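Local coordinates for glutamine synthetase (PDB 5ZLI), which belongs to the glutamine synthetase family, a type I-beta enzyme that pairs a beta-grasp domain with a larger catalytic domain in a twelve-chain assembly, at residues B[379-393]-B[439-451]. Numbering follows the deposited sequence.
Sequences LAFAAILMAGMDGVK and YLKESQVFSEEFI
M386 enters a pocket formed by Y439, L440, E442, V445 and F446, where the chain turns from one short helix toward the next. Its side chain, bent at chi2 and chi3 (-58° and -71°), meets V445 tip to tip, with M386 CE 3.6 Å from V445 CG2. The same methyl lies 3.5 Å from the backbone O of Y439, and M386 CG passes F446 CE1 at 3.9 Å as the two side chains run in opposite directions.

The other apolar contacts follow the helix 379-393. F446 presents the far end of its ring to A382 and A383, CZ lying 3.8 Å from A383 CB, while L440 CD2 sits over the centre of one ring face, 3.4 Å above the plane. L440 CD2 also touches the CB atoms of A383 and M386, filling the angle between ring and helix. Further toward the start of the segment, L379 CD1 meets F450 CZ in the ring plane, edge-on, at 3.5 Å. A387 CB packs against Y439 CE2, and the D390 side chain crosses that of Y439 at about a right angle, its CG against Y439 CB.

No hydrogen bond joins the segments. The carboxylates of D390 and E442 come close through OD1 and OE1, their planes turned by 46°. K393 runs past E442 in the opposite direction, CE nearest OE1; K393 NZ stays 5.1 Å from E442 OE1, too far for a salt bridge, though its charge may partly offset the two carboxylates. D390 OD2 is hydrogen-bonded to H314.

The contact belongs to the catalytic domain, where it joins helix 377-393 to helices 438-441 and 448-466. Helix 315-322 borders it through L318 on A383 and F321 on L440, F321 also meeting F446 edge-to-face; helix 114-128 adds P114 against L379, and helix 238-258 packs on F381.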
ATOM      1  N   LEU B 379       5.267 -40.857 -36.429  1.00 30.58           N
ATOM      2  CA  LEU B 379       4.597 -42.079 -36.009  1.00 27.94           C
ATOM      3  C   LEU B 379       3.145 -42.063 -36.458  1.00 24.20           C
ATOM      4  O   LEU B 379       2.676 -43.023 -37.072  1.00 26.25           O
ATOM      5  CB  LEU B 379       4.704 -42.235 -34.480  1.00 33.32           C
ATOM      6  CG  LEU B 379       6.096 -42.251 -33.782  1.00 27.40           C
ATOM      7  CD1 LEU B 379       5.971 -42.636 -32.330  1.00 27.38           C
ATOM      8  CD2 LEU B 379       7.117 -43.167 -34.441  1.00 26.35           C
ATOM      9  N   ALA B 380       2.452 -40.938 -36.259  1.00 23.14           N
ATOM     10  CA  ALA B 380       1.060 -40.829 -36.692  1.00 27.33           C
ATOM     11  C   ALA B 380       0.925 -41.129 -38.191  1.00 37.94           C
ATOM     12  O   ALA B 380       0.150 -42.013 -38.600  1.00 33.95           O
ATOM     13  CB  ALA B 380       0.500 -39.441 -36.364  1.00 23.81           C
ATOM     14  N   PHE B 381       1.666 -40.400 -39.033  1.00 30.69           N
ATOM     15  CA  PHE B 381       1.545 -40.626 -40.471  1.00 31.47           C
ATOM     16  C   PHE B 381       1.949 -42.048 -40.829  1.00 33.72           C
ATOM     17  O   PHE B 381       1.212 -42.758 -41.532  1.00 35.11           O
ATOM     18  CB  PHE B 381       2.388 -39.619 -41.242  1.00 31.64           C
ATOM     19  CG  PHE B 381       1.958 -38.216 -41.049  1.00 29.61           C
ATOM     20  CD1 PHE B 381       0.707 -37.929 -40.533  1.00 28.83           C
ATOM     21  CD2 PHE B 381       2.801 -37.179 -41.362  1.00 31.35           C
ATOM     22  CE1 PHE B 381       0.314 -36.648 -40.355  1.00 24.46           C
ATOM     23  CE2 PHE B 381       2.409 -35.886 -41.178  1.00 31.11           C
ATOM     24  CZ  PHE B 381       1.163 -35.623 -40.678  1.00 30.98           C
ATOM     25  N   ALA B 382       3.111 -42.487 -40.330  1.00 27.61           N
ATOM     26  CA  ALA B 382       3.558 -43.853 -40.564  1.00 28.46           C
ATOM     27  C   ALA B 382       2.461 -44.847 -40.234  1.00 29.63           C
ATOM     28  O   ALA B 382       2.158 -45.736 -41.028  1.00 33.22           O
ATOM     29  CB  ALA B 382       4.813 -44.144 -39.754  1.00 29.19           C
ATOM     30  N   ALA B 383       1.886 -44.747 -39.038  1.00 34.10           N
ATOM     31  CA  ALA B 383       0.839 -45.691 -38.630  1.00 41.78           C
ATOM     32  C   ALA B 383      -0.447 -45.567 -39.471  1.00 37.06           C
ATOM     33  O   ALA B 383      -1.070 -46.572 -39.820  1.00 33.99           O
ATOM     34  CB  ALA B 383       0.548 -45.513 -37.140  1.00 35.47           C
ATOM     35  N   ILE B 384      -0.882 -44.353 -39.783  1.00 40.21           N
ATOM     36  CA  ILE B 384      -2.059 -44.217 -40.636  1.00 38.69           C
ATOM     37  C   ILE B 384      -1.847 -44.930 -41.960  1.00 46.49           C
ATOM     38  O   ILE B 384      -2.753 -45.622 -42.456  1.00 52.08           O
ATOM     39  CB  ILE B 384      -2.418 -42.737 -40.820  1.00 35.98           C
ATOM     40  CG1 ILE B 384      -3.206 -42.283 -39.592  1.00 32.22           C
ATOM     41  CG2 ILE B 384      -3.168 -42.520 -42.106  1.00 36.21           C
ATOM     42  CD1 ILE B 384      -3.161 -40.815 -39.346  1.00 37.66           C
ATOM     43  N   LEU B 385      -0.650 -44.796 -42.548  1.00 41.18           N
ATOM     44  CA  LEU B 385      -0.410 -45.470 -43.818  1.00 38.23           C
ATOM     45  C   LEU B 385      -0.353 -46.978 -43.648  1.00 35.41           C
ATOM     46  O   LEU B 385      -0.904 -47.710 -44.467  1.00 41.24           O
ATOM     47  CB  LEU B 385       0.849 -44.940 -44.482  1.00 37.25           C
ATOM     48  CG  LEU B 385       1.159 -45.733 -45.752  1.00 44.20           C
ATOM     49  CD1 LEU B 385       0.094 -45.575 -46.849  1.00 27.68           C
ATOM     50  CD2 LEU B 385       2.540 -45.296 -46.287  1.00 39.42           C
ATOM     51  N   MET B 386       0.268 -47.468 -42.578  1.00 42.99           N
ATOM     52  CA  MET B 386       0.312 -48.913 -42.355  1.00 41.39           C
ATOM     53  C   MET B 386      -1.075 -49.498 -42.132  1.00 39.14           C
ATOM     54  O   MET B 386      -1.297 -50.679 -42.410  1.00 51.47           O
ATOM     55  CB  MET B 386       1.186 -49.271 -41.154  1.00 32.91           C
ATOM     56  CG  MET B 386       2.665 -48.951 -41.248  1.00 32.66           C
ATOM     57  SD  MET B 386       3.576 -49.684 -42.608  1.00 52.08           S
ATOM     58  CE  MET B 386       3.621 -51.411 -42.136  1.00 42.99           C
ATOM     59  N   ALA B 387      -2.015 -48.712 -41.622  1.00 38.46           N
ATOM     60  CA  ALA B 387      -3.349 -49.250 -41.403  1.00 41.57           C
ATOM     61  C   ALA B 387      -4.187 -49.221 -42.659  1.00 44.56           C
ATOM     62  O   ALA B 387      -5.056 -50.084 -42.840  1.00 36.76           O
ATOM     63  CB  ALA B 387      -4.075 -48.474 -40.316  1.00 39.54           C
ATOM     64  N   GLY B 388      -3.986 -48.209 -43.501  1.00 44.00           N
ATOM     65  CA  GLY B 388      -4.688 -48.189 -44.763  1.00 41.90           C
ATOM     66  C   GLY B 388      -4.207 -49.271 -45.702  1.00 41.35           C
ATOM     67  O   GLY B 388      -5.015 -49.886 -46.406  1.00 41.54           O
ATOM     68  N   MET B 389      -2.916 -49.611 -45.634  1.00 45.01           N
ATOM     69  CA  MET B 389      -2.383 -50.616 -46.548  1.00 45.22           C
ATOM     70  C   MET B 389      -2.874 -52.000 -46.177  1.00 44.88           C
ATOM     71  O   MET B 389      -3.142 -52.824 -47.060  1.00 48.39           O
ATOM     72  CB  MET B 389      -0.857 -50.591 -46.554  1.00 44.88           C
ATOM     73  CG  MET B 389      -0.243 -49.425 -47.284  1.00 51.28           C
ATOM     74  SD  MET B 389       1.566 -49.482 -47.198  1.00 65.45           S
ATOM     75  CE  MET B 389       1.849 -50.948 -48.199  1.00 54.66           C
ATOM     76  N   ASP B 390      -2.996 -52.275 -44.882  1.00 39.57           N
ATOM     77  CA  ASP B 390      -3.674 -53.487 -44.457  1.00 43.71           C
ATOM     78  C   ASP B 390      -5.063 -53.568 -45.090  1.00 46.74           C
ATOM     79  O   ASP B 390      -5.489 -54.634 -45.554  1.00 48.32           O
ATOM     80  CB  ASP B 390      -3.773 -53.498 -42.929  1.00 42.30           C
ATOM     81  CG  ASP B 390      -3.913 -54.887 -42.361  1.00 44.62           C
ATOM     82  OD1 ASP B 390      -2.993 -55.712 -42.568  1.00 45.87           O
ATOM     83  OD2 ASP B 390      -4.938 -55.148 -41.705  1.00 48.67           O
ATOM     84  N   GLY B 391      -5.750 -52.426 -45.179  1.00 47.33           N
ATOM     85  CA  GLY B 391      -7.079 -52.403 -45.775  1.00 47.88           C
ATOM     86  C   GLY B 391      -7.081 -52.827 -47.231  1.00 46.86           C
ATOM     87  O   GLY B 391      -7.994 -53.526 -47.681  1.00 41.43           O
ATOM     88  N   VAL B 392      -6.084 -52.372 -47.999  1.00 44.00           N
ATOM     89  CA  VAL B 392      -6.027 -52.718 -49.416  1.00 47.98           C
ATOM     90  C   VAL B 392      -5.592 -54.169 -49.598  1.00 51.59           C
ATOM     91  O   VAL B 392      -6.117 -54.890 -50.458  1.00 52.44           O
ATOM     92  CB  VAL B 392      -5.081 -51.758 -50.162  1.00 45.84           C
ATOM     93  CG1 VAL B 392      -4.850 -52.245 -51.580  1.00 45.10           C
ATOM     94  CG2 VAL B 392      -5.634 -50.362 -50.166  1.00 45.17           C
ATOM     95  N   LYS B 393      -4.652 -54.627 -48.766  1.00 49.89           N
ATOM     96  CA  LYS B 393      -4.215 -56.012 -48.825  1.00 45.66           C
ATOM     97  C   LYS B 393      -5.383 -56.940 -48.555  1.00 45.73           C
ATOM     98  O   LYS B 393      -5.675 -57.832 -49.353  1.00 53.97           O
ATOM     99  CB  LYS B 393      -3.080 -56.243 -47.816  1.00 51.22           C
ATOM    100  CG  LYS B 393      -1.758 -55.522 -48.181  1.00 51.90           C
ATOM    101  CD  LYS B 393      -0.757 -55.508 -47.019  1.00 46.09           C
ATOM    102  CE  LYS B 393      -0.021 -56.831 -46.894  1.00 56.02           C
ATOM    103  NZ  LYS B 393       1.064 -56.998 -47.920  1.00 55.85           N
ATOM    104  N   TYR B 439      -0.519 -55.237 -38.076  1.00 46.03           N
ATOM    105  CA  TYR B 439      -0.479 -54.459 -39.299  1.00 44.20           C
ATOM    106  C   TYR B 439       0.614 -53.408 -39.278  1.00 46.25           C
ATOM    107  O   TYR B 439       0.971 -52.888 -40.338  1.00 50.75           O
ATOM    108  CB  TYR B 439      -1.816 -53.783 -39.532  1.00 46.64           C
ATOM    109  CG  TYR B 439      -2.115 -52.739 -38.508  1.00 47.97           C
ATOM    110  CD1 TYR B 439      -2.650 -53.086 -37.276  1.00 45.14           C
ATOM    111  CD2 TYR B 439      -1.821 -51.403 -38.750  1.00 46.22           C
ATOM    112  CE1 TYR B 439      -2.915 -52.131 -36.332  1.00 39.22           C
ATOM    113  CE2 TYR B 439      -2.074 -50.440 -37.796  1.00 44.70           C
ATOM    114  CZ  TYR B 439      -2.627 -50.812 -36.593  1.00 43.56           C
ATOM    115  OH  TYR B 439      -2.887 -49.852 -35.641  1.00 51.61           O
ATOM    116  N   LEU B 440       1.136 -53.066 -38.102  1.00 42.15           N
ATOM    117  CA  LEU B 440       2.294 -52.182 -38.010  1.00 41.98           C
ATOM    118  C   LEU B 440       3.606 -52.936 -38.163  1.00 47.04           C
ATOM    119  O   LEU B 440       4.584 -52.366 -38.660  1.00 44.59           O
ATOM    120  CB  LEU B 440       2.294 -51.483 -36.660  1.00 44.54           C
ATOM    121  CG  LEU B 440       1.129 -50.547 -36.479  1.00 45.95           C
ATOM    122  CD1 LEU B 440       0.901 -50.282 -34.987  1.00 41.04           C
ATOM    123  CD2 LEU B 440       1.502 -49.286 -37.246  1.00 41.04           C
ATOM    124  N   LYS B 441       3.653 -54.208 -37.746  1.00 51.28           N
ATOM    125  CA  LYS B 441       4.902 -54.959 -37.717  1.00 44.39           C
ATOM    126  C   LYS B 441       5.291 -55.507 -39.076  1.00 42.13           C
ATOM    127  O   LYS B 441       6.389 -56.058 -39.205  1.00 46.93           O
ATOM    128  CB  LYS B 441       4.831 -56.071 -36.678  1.00 46.04           C
ATOM    129  CG  LYS B 441       5.031 -55.502 -35.305  1.00 42.66           C
ATOM    130  CD  LYS B 441       5.641 -56.473 -34.330  1.00 47.21           C
ATOM    131  CE  LYS B 441       4.562 -57.181 -33.554  1.00 54.73           C
ATOM    132  NZ  LYS B 441       5.114 -58.184 -32.608  1.00 61.87           N
ATOM    133  N   GLU B 442       4.416 -55.374 -40.067  1.00 42.98           N
ATOM    134  CA  GLU B 442       4.733 -55.777 -41.423  1.00 49.10           C
ATOM    135  C   GLU B 442       6.050 -55.129 -41.825  1.00 47.53           C
ATOM    136  O   GLU B 442       6.237 -53.928 -41.628  1.00 48.42           O
ATOM    137  CB  GLU B 442       3.605 -55.308 -42.353  1.00 47.14           C
ATOM    138  CG  GLU B 442       2.285 -56.102 -42.218  1.00 58.21           C
ATOM    139  CD  GLU B 442       1.054 -55.342 -42.771  1.00 66.72           C
ATOM    140  OE1 GLU B 442      -0.017 -55.962 -43.005  1.00 63.03           O
ATOM    141  OE2 GLU B 442       1.148 -54.106 -42.940  1.00 69.86           O
ATOM    142  N   SER B 443       6.973 -55.945 -42.352  1.00 50.72           N
ATOM    143  CA  SER B 443       8.280 -55.498 -42.867  1.00 42.21           C
ATOM    144  C   SER B 443       9.061 -54.683 -41.831  1.00 47.74           C
ATOM    145  O   SER B 443       9.864 -53.803 -42.174  1.00 48.33           O
ATOM    146  CB  SER B 443       8.137 -54.744 -44.184  1.00 47.53           C
ATOM    147  OG  SER B 443       7.325 -55.491 -45.079  1.00 54.66           O
ATOM    148  N   GLN B 444       8.824 -54.973 -40.546  1.00 49.16           N
ATOM    149  CA  GLN B 444       9.632 -54.449 -39.447  1.00 46.10           C
ATOM    150  C   GLN B 444       9.576 -52.922 -39.369  1.00 45.83           C
ATOM    151  O   GLN B 444      10.502 -52.273 -38.854  1.00 43.72           O
ATOM    152  CB  GLN B 444      11.076 -54.959 -39.559  1.00 42.99           C
ATOM    153  CG  GLN B 444      11.181 -56.490 -39.511  1.00 47.30           C
ATOM    154  CD  GLN B 444      10.563 -57.100 -38.241  1.00 60.83           C
ATOM    155  OE1 GLN B 444      10.913 -56.719 -37.113  1.00 66.22           O
ATOM    156  NE2 GLN B 444       9.640 -58.053 -38.423  1.00 61.35           N
ATOM    157  N   VAL B 445       8.478 -52.344 -39.876  1.00 45.35           N
ATOM    158  CA  VAL B 445       8.329 -50.887 -39.900  1.00 47.71           C
ATOM    159  C   VAL B 445       8.244 -50.365 -38.472  1.00 43.22           C
ATOM    160  O   VAL B 445       8.968 -49.440 -38.074  1.00 43.46           O
ATOM    161  CB  VAL B 445       7.097 -50.478 -40.746  1.00 45.11           C
ATOM    162  CG1 VAL B 445       6.876 -48.958 -40.725  1.00 43.16           C
ATOM    163  CG2 VAL B 445       7.221 -50.944 -42.188  1.00 39.50           C
ATOM    164  N   PHE B 446       7.397 -50.991 -37.674  1.00 35.89           N
ATOM    165  CA  PHE B 446       7.308 -50.771 -36.239  1.00 36.69           C
ATOM    166  C   PHE B 446       7.869 -52.054 -35.624  1.00 37.50           C
ATOM    167  O   PHE B 446       7.164 -53.049 -35.472  1.00 41.01           O
ATOM    168  CB  PHE B 446       5.843 -50.510 -35.806  1.00 36.48           C
ATOM    169  CG  PHE B 446       5.275 -49.171 -36.260  1.00 41.92           C
ATOM    170  CD1 PHE B 446       5.063 -48.896 -37.607  1.00 39.13           C
ATOM    171  CD2 PHE B 446       4.867 -48.229 -35.334  1.00 35.35           C
ATOM    172  CE1 PHE B 446       4.534 -47.708 -38.007  1.00 30.43           C
ATOM    173  CE2 PHE B 446       4.318 -47.035 -35.739  1.00 34.87           C
ATOM    174  CZ  PHE B 446       4.156 -46.779 -37.079  1.00 32.92           C
ATOM    175  N   SER B 447       9.147 -52.050 -35.295  1.00 40.33           N
ATOM    176  CA  SER B 447       9.705 -53.212 -34.622  1.00 39.14           C
ATOM    177  C   SER B 447       9.100 -53.357 -33.223  1.00 41.81           C
ATOM    178  O   SER B 447       8.652 -52.387 -32.610  1.00 39.70           O
ATOM    179  CB  SER B 447      11.215 -53.101 -34.566  1.00 35.54           C
ATOM    180  OG  SER B 447      11.613 -52.289 -33.492  1.00 38.76           O
ATOM    181  N   GLU B 448       9.074 -54.586 -32.715  1.00 49.13           N
ATOM    182  CA  GLU B 448       8.395 -54.811 -31.443  1.00 44.53           C
ATOM    183  C   GLU B 448       9.118 -54.138 -30.293  1.00 41.35           C
ATOM    184  O   GLU B 448       8.466 -53.625 -29.374  1.00 42.48           O
ATOM    185  CB  GLU B 448       8.227 -56.303 -31.174  1.00 49.13           C
ATOM    186  CG  GLU B 448       7.701 -56.635 -29.767  1.00 54.91           C
ATOM    187  CD  GLU B 448       6.199 -56.746 -29.637  1.00 61.30           C
ATOM    188  OE1 GLU B 448       5.479 -56.556 -30.650  1.00 48.66           O
ATOM    189  OE2 GLU B 448       5.754 -57.045 -28.499  1.00 65.62           O
ATOM    190  N   GLU B 449      10.455 -54.129 -30.307  1.00 42.50           N
ATOM    191  CA  GLU B 449      11.175 -53.377 -29.281  1.00 41.32           C
ATOM    192  C   GLU B 449      10.628 -51.958 -29.181  1.00 38.82           C
ATOM    193  O   GLU B 449      10.235 -51.513 -28.098  1.00 38.73           O
ATOM    194  CB  GLU B 449      12.674 -53.393 -29.560  1.00 42.74           C
ATOM    195  CG  GLU B 449      13.373 -54.495 -28.766  1.00 55.55           C
ATOM    196  CD  GLU B 449      14.614 -55.067 -29.443  1.00 62.11           C
ATOM    197  OE1 GLU B 449      14.963 -56.241 -29.158  1.00 59.03           O
ATOM    198  OE2 GLU B 449      15.238 -54.349 -30.252  1.00 60.15           O
ATOM    199  N   PHE B 450      10.509 -51.266 -30.317  1.00 37.03           N
ATOM    200  CA  PHE B 450       9.930 -49.921 -30.297  1.00 39.02           C
ATOM    201  C   PHE B 450       8.537 -49.905 -29.654  1.00 31.76           C
ATOM    202  O   PHE B 450       8.272 -49.076 -28.783  1.00 33.29           O
ATOM    203  CB  PHE B 450       9.860 -49.323 -31.712  1.00 32.59           C
ATOM    204  CG  PHE B 450       9.017 -48.056 -31.798  1.00 27.28           C
ATOM    205  CD1 PHE B 450       9.535 -46.826 -31.429  1.00 29.29           C
ATOM    206  CD2 PHE B 450       7.685 -48.111 -32.186  1.00 22.50           C
ATOM    207  CE1 PHE B 450       8.749 -45.678 -31.489  1.00 24.22           C
ATOM    208  CE2 PHE B 450       6.919 -46.974 -32.231  1.00 23.96           C
ATOM    209  CZ  PHE B 450       7.451 -45.761 -31.872  1.00 22.58           C
ATOM    210  N   ILE B 451       7.630 -50.793 -30.086  1.00 29.59           N
ATOM    211  CA  ILE B 451       6.253 -50.775 -29.580  1.00 27.04           C
ATOM    212  C   ILE B 451       6.241 -50.902 -28.076  1.00 34.11           C
ATOM    213  O   ILE B 451       5.439 -50.269 -27.383  1.00 37.16           O
ATOM    214  CB  ILE B 451       5.405 -51.901 -30.202  1.00 34.94           C
ATOM    215  CG1 ILE B 451       5.046 -51.630 -31.670  1.00 40.38           C
ATOM    216  CG2 ILE B 451       4.157 -52.187 -29.349  1.00 26.45           C
ATOM    217  CD1 ILE B 451       4.466 -52.869 -32.395  1.00 35.19           C
TER